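Local structure of pesticidal crystal protein Cry2Aa (Bacillus thuringiensis serovar kurstaki, 1I5P) at residues M153-L158 with M183-I188; L299-S304 with N425-V429. The protein binds midgut epithelial cells of mosquito and moth larvae and promotes their colloid-osmotic lysis as an insecticidal delta-endotoxin. All blocks are in the same frame, centred on the assembly; numbering follows the deposited sequence.

Interaction 1 of 2, residues M153-L158 with M183-I188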
loop_
_atom_site.group_PDB
_atom_site.type_symbol
_atom_site.label_atom_id
_atom_site.label_comp_id
_atom_site.label_asym_id
_atom_site.label_seq_id
_atom_site.Cartn_x
_atom_site.Cartn_y
_atom_site.Cartn_z
ATOM N N MET A 153 10.170 31.031 4.512
ATOM C CA MET A 153 9.525 29.909 3.839
ATOM C C MET A 153 8.594 29.168 4.796
ATOM O O MET A 153 7.471 28.811 4.430
ATOM C CB MET A 153 10.588 28.946 3.296
ATOM C CG MET A 153 10.040 27.773 2.493
ATOM S SD MET A 153 9.245 28.264 0.949
ATOM C CE MET A 153 7.506 28.169 1.383
ATOM N N GLN A 154 9.066 28.949 6.021
ATOM C CA GLN A 154 8.286 28.244 7.030
ATOM C C GLN A 154 6.962 28.935 7.284
ATOM O O GLN A 154 5.909 28.291 7.323
ATOM C CB GLN A 154 9.071 28.148 8.345
ATOM C CG GLN A 154 8.228 27.783 9.577
ATOM C CD GLN A 154 7.713 26.342 9.590
ATOM O OE1 GLN A 154 6.997 25.938 10.510
ATOM N NE2 GLN A 154 8.082 25.565 8.578
ATOM N N GLN A 155 7.018 30.251 7.461
ATOM C CA GLN A 155 5.813 31.021 7.723
ATOM C C GLN A 155 4.912 31.008 6.498
ATOM O O GLN A 155 3.690 30.969 6.621
ATOM C CB GLN A 155 6.176 32.455 8.103
ATOM C CG GLN A 155 4.981 33.296 8.521
ATOM C CD GLN A 155 4.184 32.653 9.635
ATOM O OE1 GLN A 155 4.724 32.339 10.696
ATOM N NE2 GLN A 155 2.891 32.450 9.400
ATOM N N LEU A 156 5.515 31.033 5.313
ATOM C CA LEU A 156 4.734 31.007 4.085
ATOM C C LEU A 156 3.992 29.678 3.950
ATOM O O LEU A 156 2.866 29.638 3.461
ATOM C CB LEU A 156 5.641 31.249 2.873
ATOM C CG LEU A 156 6.102 32.705 2.730
ATOM C CD1 LEU A 156 7.164 32.820 1.653
ATOM C CD2 LEU A 156 4.898 33.588 2.401
ATOM N N PHE A 157 4.621 28.591 4.391
ATOM C CA PHE A 157 3.990 27.274 4.331
ATOM C C PHE A 157 2.763 27.263 5.247
ATOM O O PHE A 157 1.701 26.751 4.886
ATOM C CB PHE A 157 4.971 26.188 4.784
ATOM C CG PHE A 157 5.727 25.535 3.658
ATOM C CD1 PHE A 157 7.111 25.393 3.724
ATOM C CD2 PHE A 157 5.054 25.019 2.553
ATOM C CE1 PHE A 157 7.818 24.742 2.710
ATOM C CE2 PHE A 157 5.747 24.368 1.534
ATOM C CZ PHE A 157 7.134 24.226 1.614
ATOM N N LEU A 158 2.930 27.829 6.438
ATOM C CA LEU A 158 1.861 27.898 7.423
ATOM C C LEU A 158 0.686 28.749 6.944
ATOM O O LEU A 158 -0.457 28.498 7.317
ATOM C CB LEU A 158 2.403 28.462 8.739
ATOM C CG LEU A 158 3.486 27.637 9.437
ATOM C CD1 LEU A 158 3.918 28.341 10.719
ATOM C CD2 LEU A 158 2.949 26.246 9.745
ATOM N N MET A 183 5.425 19.028 0.598
ATOM C CA MET A 183 6.369 20.119 0.427
ATOM C C MET A 183 6.856 20.704 1.747
ATOM O O MET A 183 8.052 20.918 1.930
ATOM C CB MET A 183 5.740 21.215 -0.438
ATOM C CG MET A 183 5.418 20.756 -1.858
ATOM S SD MET A 183 4.390 21.936 -2.756
ATOM C CE MET A 183 3.217 20.860 -3.573
ATOM N N HIS A 184 5.934 20.955 2.669
ATOM C CA HIS A 184 6.301 21.522 3.963
ATOM C C HIS A 184 7.159 20.570 4.801
ATOM O O HIS A 184 8.186 20.974 5.357
ATOM C CB HIS A 184 5.046 21.902 4.759
ATOM C CG HIS A 184 5.331 22.730 5.976
ATOM N ND1 HIS A 184 4.413 22.902 6.990
ATOM C CD2 HIS A 184 6.431 23.431 6.341
ATOM C CE1 HIS A 184 4.937 23.669 7.929
ATOM N NE2 HIS A 184 6.160 24.004 7.562
ATOM N N LEU A 185 6.738 19.310 4.896
ATOM C CA LEU A 185 7.476 18.330 5.684
ATOM C C LEU A 185 8.840 18.033 5.077
ATOM O O LEU A 185 9.812 17.811 5.806
ATOM C CB LEU A 185 6.660 17.042 5.830
ATOM C CG LEU A 185 5.424 17.157 6.733
ATOM C CD1 LEU A 185 4.665 15.834 6.757
ATOM C CD2 LEU A 185 5.854 17.547 8.143
ATOM N N SER A 186 8.907 18.038 3.746
ATOM C CA SER A 186 10.162 17.791 3.043
ATOM C C SER A 186 11.112 18.946 3.351
ATOM O O SER A 186 12.317 18.748 3.542
ATOM C CB SER A 186 9.924 17.711 1.533
ATOM O OG SER A 186 9.150 16.566 1.195
ATOM N N PHE A 187 10.540 20.151 3.382
ATOM C CA PHE A 187 11.263 21.385 3.675
ATOM C C PHE A 187 11.882 21.297 5.067
ATOM O O PHE A 187 13.069 21.563 5.255
ATOM C CB PHE A 187 10.290 22.575 3.603
ATOM C CG PHE A 187 10.753 23.798 4.354
ATOM C CD1 PHE A 187 11.780 24.594 3.853
ATOM C CD2 PHE A 187 10.167 24.146 5.570
ATOM C CE1 PHE A 187 12.220 25.722 4.548
ATOM C CE2 PHE A 187 10.602 25.276 6.274
ATOM C CZ PHE A 187 11.632 26.063 5.758
ATOM N N ILE A 188 11.064 20.918 6.040
ATOM C CA ILE A 188 11.519 20.781 7.416
ATOM C C ILE A 188 12.650 19.756 7.520
ATOM O O ILE A 188 13.666 20.005 8.164
ATOM C CB ILE A 188 10.343 20.373 8.330
ATOM C CG1 ILE A 188 9.333 21.525 8.388
ATOM C CG2 ILE A 188 10.854 20.002 9.726
ATOM C CD1 ILE A 188 7.992 21.163 9.023
#
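Met-183 opens the contact with its CB bond directed at helix 145-160: its CB lies 3.7 Å from CE2 of Phe-157, and its carbonyl O is 3.4 Å from CZ of the same ring, while the thioether end leads away from that helix, and the side chain touches Leu-77 and Ile-81 of helix 74-81. The nearest CA atoms across the segments are those of His-184 and Phe-157, 6.2 Å apart. The two residues interlock by reciprocal CH-pi contacts: CA of His-184 sits 3.6 Å from the centroid of the Phe-157 ring, and CB of Phe-157 is likewise 3.6 Å from the imidazole centroid. The rings are slid apart and barely overlap. NE2 of Gln-154 reaches the imidazole edge and gives a weak hydrogen bond to NE2 of His-184 (2.7 Å); ND1 of His-184 is hydrogen-bonded to OH of Tyr-219 on helix 202-232. The segment axes approach to 10.5 Å, nearly antiparallel at 158°, inside the helical bundle of the N-terminal domain, the part that in three-domain Cry toxins is associated with pore formation. Leu-185 and Ser-186 turn to other neighbours, Phe-262 among them. One turn after His-184, Phe-187 completes an aromatic cluster with Phe-157 and His-184: its CB lies 3.4 Å from CE1 of Phe-157, and CG of Met-153 makes a CH-pi contact over its ring face, 4.0 Å from the centroid.

Interaction 2 of 2, residues L299-S304 with N425-V429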
loop_
_atom_site.group_PDB
_atom_site.type_symbol
_atom_site.label_atom_id
_atom_site.label_comp_id
_atom_site.label_asym_id
_atom_site.label_seq_id
_atom_site.Cartn_x
_atom_site.Cartn_y
_atom_site.Cartn_z
ATOM N N LEU A 299 -10.624 -10.610 4.877
ATOM C CA LEU A 299 -10.774 -11.721 3.943
ATOM C C LEU A 299 -9.779 -11.619 2.796
ATOM O O LEU A 299 -9.172 -12.612 2.396
ATOM C CB LEU A 299 -12.188 -11.737 3.365
ATOM C CG LEU A 299 -12.450 -12.699 2.202
ATOM C CD1 LEU A 299 -12.404 -14.133 2.695
ATOM C CD2 LEU A 299 -13.810 -12.397 1.586
ATOM N N PHE A 300 -9.629 -10.407 2.268
ATOM C CA PHE A 300 -8.730 -10.149 1.150
ATOM C C PHE A 300 -7.255 -10.354 1.489
ATOM O O PHE A 300 -6.435 -10.521 0.587
ATOM C CB PHE A 300 -8.953 -8.727 0.619
ATOM C CG PHE A 300 -10.350 -8.481 0.095
ATOM C CD1 PHE A 300 -10.814 -7.182 -0.092
ATOM C CD2 PHE A 300 -11.201 -9.546 -0.212
ATOM C CE1 PHE A 300 -12.097 -6.938 -0.577
ATOM C CE2 PHE A 300 -12.488 -9.311 -0.698
ATOM C CZ PHE A 300 -12.934 -8.001 -0.879
ATOM N N GLN A 301 -6.915 -10.353 2.775
ATOM C CA GLN A 301 -5.520 -10.544 3.171
ATOM C C GLN A 301 -5.232 -11.924 3.758
ATOM O O GLN A 301 -4.200 -12.130 4.394
ATOM C CB GLN A 301 -5.101 -9.456 4.157
ATOM C CG GLN A 301 -5.027 -8.082 3.513
ATOM C CD GLN A 301 -4.582 -7.023 4.479
ATOM O OE1 GLN A 301 -3.386 -6.844 4.711
ATOM N NE2 GLN A 301 -5.544 -6.310 5.062
ATOM N N VAL A 302 -6.147 -12.864 3.552
ATOM C CA VAL A 302 -5.945 -14.214 4.056
ATOM C C VAL A 302 -4.752 -14.822 3.330
ATOM O O VAL A 302 -4.687 -14.800 2.102
ATOM C CB VAL A 302 -7.196 -15.097 3.827
ATOM C CG1 VAL A 302 -6.822 -16.585 3.913
ATOM C CG2 VAL A 302 -8.253 -14.764 4.863
ATOM N N ASN A 303 -3.813 -15.359 4.101
ATOM C CA ASN A 303 -2.610 -15.980 3.558
ATOM C C ASN A 303 -1.717 -14.966 2.850
ATOM O O ASN A 303 -1.024 -15.312 1.898
ATOM C CB ASN A 303 -2.976 -17.104 2.579
ATOM C CG ASN A 303 -3.564 -18.330 3.272
ATOM O OD1 ASN A 303 -3.404 -18.509 4.476
ATOM N ND2 ASN A 303 -4.223 -19.192 2.500
ATOM N N SER A 304 -1.734 -13.716 3.306
ATOM C CA SER A 304 -0.908 -12.673 2.696
ATOM C C SER A 304 0.578 -12.927 2.899
ATOM O O SER A 304 1.404 -12.385 2.170
ATOM C CB SER A 304 -1.249 -11.299 3.283
ATOM O OG SER A 304 -2.307 -10.680 2.570
ATOM N N ASN A 425 -1.577 -11.248 -3.873
ATOM C CA ASN A 425 -2.627 -12.091 -3.323
ATOM C C ASN A 425 -3.895 -11.961 -4.143
ATOM O O ASN A 425 -4.103 -10.968 -4.841
ATOM C CB ASN A 425 -2.921 -11.744 -1.856
ATOM C CG ASN A 425 -3.657 -12.869 -1.127
ATOM O OD1 ASN A 425 -3.703 -14.000 -1.601
ATOM N ND2 ASN A 425 -4.222 -12.561 0.033
ATOM N N ILE A 426 -4.732 -12.990 -4.076
ATOM C CA ILE A 426 -6.001 -12.997 -4.783
ATOM C C ILE A 426 -7.063 -13.444 -3.791
ATOM O O ILE A 426 -6.809 -14.280 -2.924
ATOM C CB ILE A 426 -5.989 -13.969 -5.982
ATOM C CG1 ILE A 426 -5.018 -13.457 -7.054
ATOM C CG2 ILE A 426 -7.390 -14.102 -6.566
ATOM C CD1 ILE A 426 -4.796 -14.423 -8.202
ATOM N N SER A 427 -8.247 -12.864 -3.905
ATOM C CA SER A 427 -9.344 -13.226 -3.032
ATOM C C SER A 427 -10.599 -13.141 -3.876
ATOM O O SER A 427 -10.531 -13.197 -5.101
ATOM C CB SER A 427 -9.425 -12.265 -1.845
ATOM O OG SER A 427 -10.314 -12.749 -0.855
ATOM N N GLY A 428 -11.744 -13.000 -3.230
ATOM C CA GLY A 428 -12.981 -12.912 -3.976
ATOM C C GLY A 428 -14.183 -12.974 -3.064
ATOM O O GLY A 428 -14.053 -13.222 -1.863
ATOM N N VAL A 429 -15.355 -12.736 -3.639
ATOM C CA VAL A 429 -16.594 -12.776 -2.881
ATOM C C VAL A 429 -17.683 -13.449 -3.703
ATOM O O VAL A 429 -17.615 -13.486 -4.934
ATOM C CB VAL A 429 -17.078 -11.358 -2.491
ATOM C CG1 VAL A 429 -16.048 -10.682 -1.604
ATOM C CG2 VAL A 429 -17.331 -10.524 -3.739
HETATM O O HOH W 1 -9.382 -14.786 0.886
HETATM O O HOH W 2 -7.016 -15.117 -0.367
#
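A direct hydrogen bond joins the segments: ND2 of Asn-425 donates to O of Val-302 (3.1 Å), the carbonyl inside the type II turn Gln-301 to Ser-304. ND2 of Asn-425 lies 3.1 Å from O of Phe-300 as well, while OD1 of Asn-425 is hydrogen-bonded to OH of Tyr-342. Two waters add bridges. One donates to O of Leu-299 (2.7 Å) and is hydrogen-bonded to OG of Ser-427 (2.8 Å); the other donates to O of Ile-426 (2.7 Å) and, weakly, to O of Val-302 (3.4 Å). Apolar packing lies farther along the strand, where CG1 of Val-429 is 3.9 Å from CE2 of Phe-300, at the ring edge, and 4.3 Å from CD2 of Leu-299. In the middle domain, a beta prism, helix 293-300 and the turn Gln-301 to Ser-304 thus pack on strand 422-430, which pairs through its backbone with strand 462-469, while Ile-426 points away from them and touches strands 308-321 and 329-342.

How the interactions relate
Both contacts are buried, yet they share no helix or strand and belong to different domains: interaction 1 to the N-terminal helical bundle, interaction 2 to the middle domain. Their centres are 40 Å apart, on opposite sides of the chain's centre, and their nearest atoms about 24 Å apart. Interaction 2 is the more central, its centre about 15 Å from the chain centre against 26 Å. Helix against helix relies on aromatic and apolar side chains, with one weak hydrogen bond across. Helix and turn against strand mixes apolar packing with a hydrogen bond from Asn-425 and two bridging waters, and backbone carbonyls serve as acceptors. The buried areas are similar, 347 and 310 Å².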